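Side-chain contacts in 3,4-dihydroxy-2-butanone 4-phosphate synthase (Acinetobacter baumannii, PDB 6MNZ), which probably catalyses the conversion of D-ribulose 5-phosphate to formate and 3,4-dihydroxy-2-butanone 4-phosphate, a step of riboflavin biosynthesis: residues I196-R199 against M200-Q204; Y226-G230 against N231-H235; H39-P42 against E43-N46. One frame throughout, in Å; residues are numbered along the deposited sequence.

Along the chain, contact 3 comes first, at the start of helix 42-52 in the DHBP synthase part; contact 1 follows in the C-terminal part of helix 192-202, and contact 2 joins strands 220-228 and 235-239 in the GTP cyclohydrolase II-like part. Contacts 1 and 2 are neighbours, their centres 15 Å apart, and they touch where Met200 CE packs 3.3 Å from Glu228 OE2; side chains from both also lie on helix 320-336. Contact 3 is remote, with nearest atoms about 17 Å from contact 1 and about 23 Å from contact 2. Contact 1 therefore sits where the two parts of the protein meet, whereas contact 3 belongs to the synthase part alone.

Contact 1. Residues I196-R199 against M200-Q204; sequences IHYR and MTNEQ
Arg199 and Glu203, four residues apart, form the charged part of this contact. The guanidinium meets the carboxylate side-on: NE of Arg199 lies 3.0 Å and NH2 of Arg199 3.1 Å from the same oxygen, OE1 of Glu203. That oxygen sits in the guanidinium plane, on the edge shared by the two nitrogens, while the two flat groups are turned 51° apart. A bend at chi3 of Arg199 (59°) swings this edge round to the glutamate, whose own chain runs extended beyond CG. NH1 points to a second carboxylate, forming a salt bridge with Asp149.

Backbone bonds run along the C-terminal part of helix 192-202. Met200 N reaches Ile196 O at 3.0 Å in the regular i to i+4 pattern. Tyr198 O takes two donors: Asn202 N at 3.0 Å, again at i+4, and Thr201 N at 2.9 Å. The second bond is of the i to i+3 kind.

Two rings, His197 and Tyr198, are each met over one face. The carboxamide of Asn202 rests above the Tyr198 ring, with CG of Asn202 4.0 Å from CZ of Tyr198. The methyl of Thr201 lies over the His197 imidazole as a CH-pi contact, less certain because it also crowds His197 O.

The apolar contact is loose, Ile196 CG2 standing 4.4 Å from Met200 CG. Outward, Ile196 touches Ala141, a predicted substrate-binding residue, and Met200 packs on helix 320-336.

Chemically, Arg199 is shared between two carboxylates: its NE and NH2 edge goes to Glu203 and its NH1 to Asp149. This bridging should fix the guanidinium's rotation and probably favours the ionised form of both acids.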
loop_
_atom_site.group_PDB
_atom_site.type_symbol
_atom_site.label_atom_id
_atom_site.label_comp_id
_atom_site.label_asym_id
_atom_site.label_seq_id
_atom_site.Cartn_x
_atom_site.Cartn_y
_atom_site.Cartn_z
ATOM N N ILE A 196 13.316 8.976 19.220
ATOM C CA ILE A 196 11.960 9.381 18.857
ATOM C C ILE A 196 11.446 10.418 19.847
ATOM O O ILE A 196 10.997 11.506 19.469
ATOM C CB ILE A 196 11.024 8.162 18.800
ATOM C CG1 ILE A 196 11.377 7.277 17.608
ATOM C CG2 ILE A 196 9.573 8.616 18.696
ATOM C CD1 ILE A 196 10.703 5.932 17.608
ATOM N N HIS A 197 11.459 10.065 21.133
ATOM C CA HIS A 197 10.866 10.932 22.143
ATOM C C HIS A 197 11.614 12.252 22.255
ATOM O O HIS A 197 10.987 13.306 22.397
ATOM C CB HIS A 197 10.849 10.213 23.491
ATOM C CG HIS A 197 10.156 10.977 24.573
ATOM N ND1 HIS A 197 8.813 11.285 24.526
ATOM C CD2 HIS A 197 10.616 11.480 25.742
ATOM C CE1 HIS A 197 8.484 11.973 25.604
ATOM N NE2 HIS A 197 9.551 12.073 26.375
ATOM N N TYR A 198 12.932 12.236 22.051
ATOM C CA TYR A 198 13.689 13.483 22.050
ATOM C C TYR A 198 13.203 14.411 20.943
ATOM O O TYR A 198 12.900 15.584 21.189
ATOM C CB TYR A 198 15.181 13.189 21.892
ATOM C CG TYR A 198 16.043 14.428 21.911
ATOM C CD1 TYR A 198 16.609 14.885 23.093
ATOM C CD2 TYR A 198 16.342 15.108 20.739
ATOM C CE1 TYR A 198 17.353 16.045 23.125
ATOM C CE2 TYR A 198 17.089 16.267 20.759
ATOM C CZ TYR A 198 17.579 16.739 21.957
ATOM O OH TYR A 198 18.303 17.906 21.990
ATOM N N ARG A 199 13.138 13.902 19.711
ATOM C CA ARG A 199 12.689 14.722 18.591
ATOM C C ARG A 199 11.293 15.275 18.838
ATOM O O ARG A 199 10.988 16.408 18.446
ATOM C CB ARG A 199 12.715 13.902 17.300
ATOM C CG ARG A 199 14.110 13.538 16.817
ATOM C CD ARG A 199 14.116 13.197 15.333
ATOM N NE ARG A 199 13.637 14.307 14.514
ATOM C CZ ARG A 199 13.481 14.256 13.195
ATOM N NH1 ARG A 199 13.729 13.132 12.536
ATOM N NH2 ARG A 199 12.950 15.290 12.555
ATOM N N MET A 200 10.408 14.463 19.417
ATOM C CA MET A 200 9.056 14.924 19.700
ATOM C C MET A 200 9.027 15.992 20.785
ATOM O O MET A 200 8.087 16.793 20.820
ATOM C CB MET A 200 8.174 13.744 20.109
ATOM C CG MET A 200 7.978 12.707 19.016
ATOM S SD MET A 200 7.216 13.367 17.520
ATOM C CE MET A 200 6.284 11.943 16.955
ATOM N N THR A 201 10.055 16.062 21.630
ATOM C CA THR A 201 10.043 16.994 22.749
ATOM C C THR A 201 10.742 18.306 22.429
ATOM O O THR A 201 10.488 19.312 23.101
ATOM C CB THR A 201 10.707 16.364 23.979
ATOM O OG1 THR A 201 12.081 16.077 23.691
ATOM C CG2 THR A 201 9.992 15.082 24.380
ATOM N N ASN A 202 11.680 18.300 21.478
ATOM C CA ASN A 202 12.532 19.455 21.218
ATOM C C ASN A 202 12.384 19.965 19.788
ATOM O O ASN A 202 13.216 20.754 19.327
ATOM C CB ASN A 202 13.993 19.109 21.507
ATOM C CG ASN A 202 14.215 18.686 22.945
ATOM O OD1 ASN A 202 14.335 17.497 23.242
ATOM N ND2 ASN A 202 14.345 19.663 23.835
ATOM N N GLU A 203 11.336 19.545 19.084
ATOM C CA GLU A 203 11.070 20.005 17.728
ATOM C C GLU A 203 9.570 20.163 17.536
ATOM O O GLU A 203 8.787 19.315 17.977
ATOM C CB GLU A 203 11.627 19.025 16.683
ATOM C CG GLU A 203 13.103 18.679 16.851
ATOM C CD GLU A 203 13.564 17.595 15.885
ATOM O OE1 GLU A 203 12.743 17.148 15.055
ATOM O OE2 GLU A 203 14.719 17.133 16.006
ATOM N N GLN A 204 9.177 21.211 16.815
ATOM C CA GLN A 204 7.801 21.345 16.338
ATOM C C GLN A 204 7.652 20.508 15.076
ATOM O O GLN A 204 8.081 20.896 13.987
ATOM C CB GLN A 204 7.450 22.805 16.087
ATOM C CG GLN A 204 5.958 23.050 15.944
ATOM C CD GLN A 204 5.642 24.365 15.260
ATOM O OE1 GLN A 204 6.217 24.683 14.219
ATOM N NE2 GLN A 204 4.600 25.036 15.733
#

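Contact 2. Residues Y226-G230 against N231-H235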
loop_
_atom_site.group_PDB
_atom_site.type_symbol
_atom_site.label_atom_id
_atom_site.label_comp_id
_atom_site.label_asym_id
_atom_site.label_seq_id
_atom_site.Cartn_x
_atom_site.Cartn_y
_atom_site.Cartn_z
ATOM N N TYR A 226 -4.076 18.196 10.681
ATOM C CA TYR A 226 -2.656 18.386 10.941
ATOM C C TYR A 226 -1.822 17.544 9.984
ATOM O O TYR A 226 -2.278 16.516 9.476
ATOM C CB TYR A 226 -2.307 18.014 12.384
ATOM C CG TYR A 226 -2.890 18.955 13.409
ATOM C CD1 TYR A 226 -4.172 18.766 13.905
ATOM C CD2 TYR A 226 -2.164 20.041 13.874
ATOM C CE1 TYR A 226 -4.657 19.549 14.933
ATOM C CE2 TYR A 226 -2.630 20.810 14.918
ATOM C CZ TYR A 226 -3.920 20.630 15.366
ATOM O OH TYR A 226 -4.462 21.518 16.265
ATOM N N ARG A 227 -0.589 17.990 9.747
ATOM C CA ARG A 227 0.409 17.201 9.037
ATOM C C ARG A 227 1.731 17.243 9.789
ATOM O O ARG A 227 2.167 18.310 10.232
ATOM C CB ARG A 227 0.605 17.719 7.608
ATOM C CG ARG A 227 -0.131 16.916 6.549
ATOM C CD ARG A 227 0.530 17.054 5.186
ATOM N NE ARG A 227 0.381 18.398 4.631
ATOM C CZ ARG A 227 -0.572 18.758 3.776
ATOM N NH1 ARG A 227 -1.548 17.916 3.458
ATOM N NH2 ARG A 227 -0.602 19.999 3.310
ATOM N N GLU A 228 2.416 16.103 9.826
ATOM C CA GLU A 228 3.718 15.982 10.466
ATOM C C GLU A 228 4.831 15.928 9.425
ATOM O O GLU A 228 4.602 15.580 8.264
ATOM C CB GLU A 228 3.792 14.739 11.353
ATOM C CG GLU A 228 5.026 14.719 12.242
ATOM C CD GLU A 228 5.132 13.465 13.079
ATOM O OE1 GLU A 228 4.855 12.377 12.531
ATOM O OE2 GLU A 228 5.811 13.529 14.126
ATOM N N ILE A 229 6.019 16.387 9.832
ATOM C CA ILE A 229 7.190 16.321 8.968
ATOM C C ILE A 229 7.315 14.923 8.391
ATOM O O ILE A 229 7.299 13.929 9.124
ATOM C CB ILE A 229 8.458 16.696 9.758
ATOM C CG1 ILE A 229 8.344 18.103 10.347
ATOM C CG2 ILE A 229 9.690 16.575 8.875
ATOM C CD1 ILE A 229 8.114 19.195 9.325
ATOM N N GLY A 230 7.584 14.854 7.090
ATOM C CA GLY A 230 7.773 13.600 6.406
ATOM C C GLY A 230 6.507 12.982 5.853
ATOM O O GLY A 230 6.581 12.236 4.872
ATOM N N ASN A 231 5.339 13.377 6.369
ATOM C CA ASN A 231 4.065 13.221 5.679
ATOM C C ASN A 231 3.907 11.803 5.143
ATOM O O ASN A 231 3.867 11.597 3.925
ATOM C CB ASN A 231 3.958 14.238 4.540
ATOM C CG ASN A 231 2.683 14.086 3.741
ATOM O OD1 ASN A 231 1.652 14.658 4.092
ATOM N ND2 ASN A 231 2.701 13.171 2.778
ATOM N N PRO A 232 3.732 10.809 6.018
ATOM C CA PRO A 232 2.863 9.669 5.696
ATOM C C PRO A 232 1.404 9.840 6.099
ATOM O O PRO A 232 0.709 8.832 6.257
ATOM C CB PRO A 232 3.508 8.518 6.494
ATOM C CG PRO A 232 4.789 9.061 7.071
ATOM C CD PRO A 232 4.583 10.530 7.182
ATOM N N ASP A 233 0.971 11.052 6.435
ATOM C CA ASP A 233 -0.124 11.234 7.376
ATOM C C ASP A 233 -0.940 12.444 6.951
ATOM O O ASP A 233 -0.412 13.386 6.355
ATOM C CB ASP A 233 0.409 11.423 8.799
ATOM C CG ASP A 233 1.604 12.357 8.847
ATOM O OD1 ASP A 233 1.500 13.479 8.303
ATOM O OD2 ASP A 233 2.604 12.013 9.511
ATOM N N ILE A 234 -2.228 12.422 7.276
ATOM C CA ILE A 234 -2.967 13.616 7.667
ATOM C C ILE A 234 -3.684 13.328 8.983
ATOM O O ILE A 234 -4.409 12.332 9.087
ATOM C CB ILE A 234 -3.951 14.051 6.565
ATOM C CG1 ILE A 234 -4.689 15.329 6.965
ATOM C CG2 ILE A 234 -4.891 12.913 6.232
ATOM C CD1 ILE A 234 -3.858 16.573 6.761
ATOM N N HIS A 235 -3.316 14.061 10.030
ATOM C CA HIS A 235 -3.864 13.850 11.363
ATOM C C HIS A 235 -5.031 14.794 11.626
ATOM O O HIS A 235 -5.014 15.959 11.223
ATOM C CB HIS A 235 -2.791 14.055 12.434
ATOM C CG HIS A 235 -1.515 13.326 12.158
ATOM N ND1 HIS A 235 -1.283 12.043 12.600
ATOM C CD2 HIS A 235 -0.357 13.743 11.595
ATOM C CE1 HIS A 235 -0.102 11.642 12.168
ATOM N NE2 HIS A 235 0.508 12.674 11.615
#
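Glu228 and Asp233 are joined by a side-chain to backbone bond: Glu228 N donates to Asp233 OD1 over 3.2 Å, almost straight at 170°, meeting the oxygen from above the carboxylate plane. The Asp233 carboxylate gets there because its CG is tucked between backbone N and carbonyl carbon (chi1 43°). Its other oxygen, OD2, lies 3.5 Å from CB of Glu228 and 3.8 Å from OE1 of Glu228, a like-charge approach. From the next residue, the end of Ile234 reaches across, CD1 resting 3.7 Å from CG of Arg227.

These side chains are set by the backbone around them. Tyr226 and His235 form an antiparallel hydrogen-bonded pair, with His235 N 2.7 Å from Tyr226 O. At the other end Asn231 N bonds to Glu228 O at 3.0 Å, closing a type II turn in which Gly230 takes the third position with positive phi.

Further out, Tyr226 OH bonds to Asp336, Glu228 and His235 pack on Val329 of helix 320-336, and Ile234 meets Gly302 of the second subunit. The arrangement is that of a beta-hairpin connection, linking antiparallel strands 220-228 and 235-239 of the mixed sheet.

Contact 3. Residues H39-P42 against E43-N46; sequences HVRP and EDIN
OD2 of Asp44 is held by two donors of Arg41, three residues earlier. The stronger is NE of Arg41, 2.9 Å from OD2 of Asp44 and nearly straight at 166°, in a salt bridge; the weaker is the Arg41 backbone N, 3.0 Å from OD2 of Asp44 but badly angled. NE approaches on the syn side of the oxygen, somewhat out of the carboxylate plane, and the guanidinium and carboxylate planes are only 17° apart. Arg41 has CG beside its backbone N (chi1 -52°), which folds the chain along the aspartate instead of away from it.

Arg41 is the N-cap of helix 42-52, and its carbonyl oxygen starts the helical bonding: Asp44 N lies 2.8 Å and Ile45 N 3.2 Å from Arg41 O. The weak bond noted above is thus one in which the carboxylate of Asp44, at the N3 position, turns back to the N-cap amide. Val40, just before the cap, and Ile45, in the first turn, form a hydrophobic staple (N' to N4), with CG2 of Val40 3.4 Å from CD1 of Ile45.

Ile108 of helix 101-112 and Val161 of strand 160-164 touch both staple residues, and Ile35 of strand 31-36 packs against Val40 and Asp44. One residue on, Asn46 N bonds to Pro42 O at 3.1 Å as the helix proceeds.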
loop_
_atom_site.group_PDB
_atom_site.type_symbol
_atom_site.label_atom_id
_atom_site.label_comp_id
_atom_site.label_asym_id
_atom_site.label_seq_id
_atom_site.Cartn_x
_atom_site.Cartn_y
_atom_site.Cartn_z
ATOM N N HIS A 39 32.738 12.368 9.609
ATOM C CA HIS A 39 33.919 12.232 10.447
ATOM C C HIS A 39 34.517 10.831 10.404
ATOM O O HIS A 39 35.425 10.534 11.188
ATOM C CB HIS A 39 33.585 12.601 11.894
ATOM C CG HIS A 39 33.275 14.050 12.092
ATOM N ND1 HIS A 39 34.234 15.036 12.009
ATOM C CD2 HIS A 39 32.114 14.680 12.390
ATOM C CE1 HIS A 39 33.669 16.214 12.199
ATOM N NE2 HIS A 39 32.383 16.026 12.437
ATOM N N VAL A 40 34.059 9.975 9.488
ATOM C CA VAL A 40 34.515 8.590 9.475
ATOM C C VAL A 40 35.935 8.522 8.929
ATOM O O VAL A 40 36.266 9.162 7.921
ATOM C CB VAL A 40 33.559 7.710 8.653
ATOM C CG1 VAL A 40 33.753 7.943 7.164
ATOM C CG2 VAL A 40 33.766 6.241 9.001
ATOM N N ARG A 41 36.758 7.689 9.549
ATOM C CA ARG A 41 38.178 7.584 9.249
ATOM C C ARG A 41 38.547 6.122 9.068
ATOM O O ARG A 41 37.785 5.232 9.460
ATOM C CB ARG A 41 39.029 8.205 10.367
ATOM C CG ARG A 41 38.628 9.628 10.730
ATOM C CD ARG A 41 39.247 10.071 12.045
ATOM N NE ARG A 41 38.913 9.168 13.143
ATOM C CZ ARG A 41 39.341 9.316 14.393
ATOM N NH1 ARG A 41 39.929 10.445 14.765
ATOM N NH2 ARG A 41 39.065 8.389 15.301
ATOM N N PRO A 42 39.621 5.842 8.321
ATOM C CA PRO A 42 40.039 4.447 8.121
ATOM C C PRO A 42 39.945 3.602 9.381
ATOM O O PRO A 42 39.327 2.532 9.368
ATOM C CB PRO A 42 41.492 4.586 7.649
ATOM C CG PRO A 42 41.520 5.904 6.929
ATOM C CD PRO A 42 40.455 6.786 7.552
ATOM N N GLU A 43 40.523 4.081 10.483
ATOM C CA GLU A 43 40.524 3.298 11.713
ATOM C C GLU A 43 39.127 3.129 12.292
ATOM O O GLU A 43 38.896 2.178 13.046
ATOM C CB GLU A 43 41.435 3.946 12.757
ATOM C CG GLU A 43 42.754 3.215 12.987
ATOM C CD GLU A 43 42.567 1.743 13.316
ATOM O OE1 GLU A 43 42.989 0.899 12.497
ATOM O OE2 GLU A 43 41.872 1.435 14.308
ATOM N N ASP A 44 38.168 3.962 11.884
ATOM C CA ASP A 44 36.793 3.779 12.334
ATOM C C ASP A 44 36.135 2.600 11.627
ATOM O O ASP A 44 35.530 1.740 12.277
ATOM C CB ASP A 44 35.991 5.059 12.106
ATOM C CG ASP A 44 36.425 6.187 13.020
ATOM O OD1 ASP A 44 36.233 6.063 14.247
ATOM O OD2 ASP A 44 36.889 7.226 12.505
ATOM N N ILE A 45 36.329 2.486 10.312
ATOM C CA ILE A 45 35.826 1.322 9.589
ATOM C C ILE A 45 36.483 0.051 10.110
ATOM O O ILE A 45 35.829 -0.988 10.261
ATOM C CB ILE A 45 36.051 1.491 8.075
ATOM C CG1 ILE A 45 35.453 2.811 7.581
ATOM C CG2 ILE A 45 35.449 0.320 7.313
ATOM C CD1 ILE A 45 33.981 2.983 7.898
ATOM N N ASN A 46 37.776 0.122 10.435
ATOM C CA ASN A 46 38.486 -1.071 10.885
ATOM C C ASN A 46 37.978 -1.539 12.243
ATOM O O ASN A 46 37.857 -2.745 12.483
ATOM C CB ASN A 46 39.988 -0.799 10.945
ATOM C CG ASN A 46 40.784 -2.027 11.340
ATOM O OD1 ASN A 46 41.528 -2.008 12.320
ATOM N ND2 ASN A 46 40.619 -3.110 10.588
#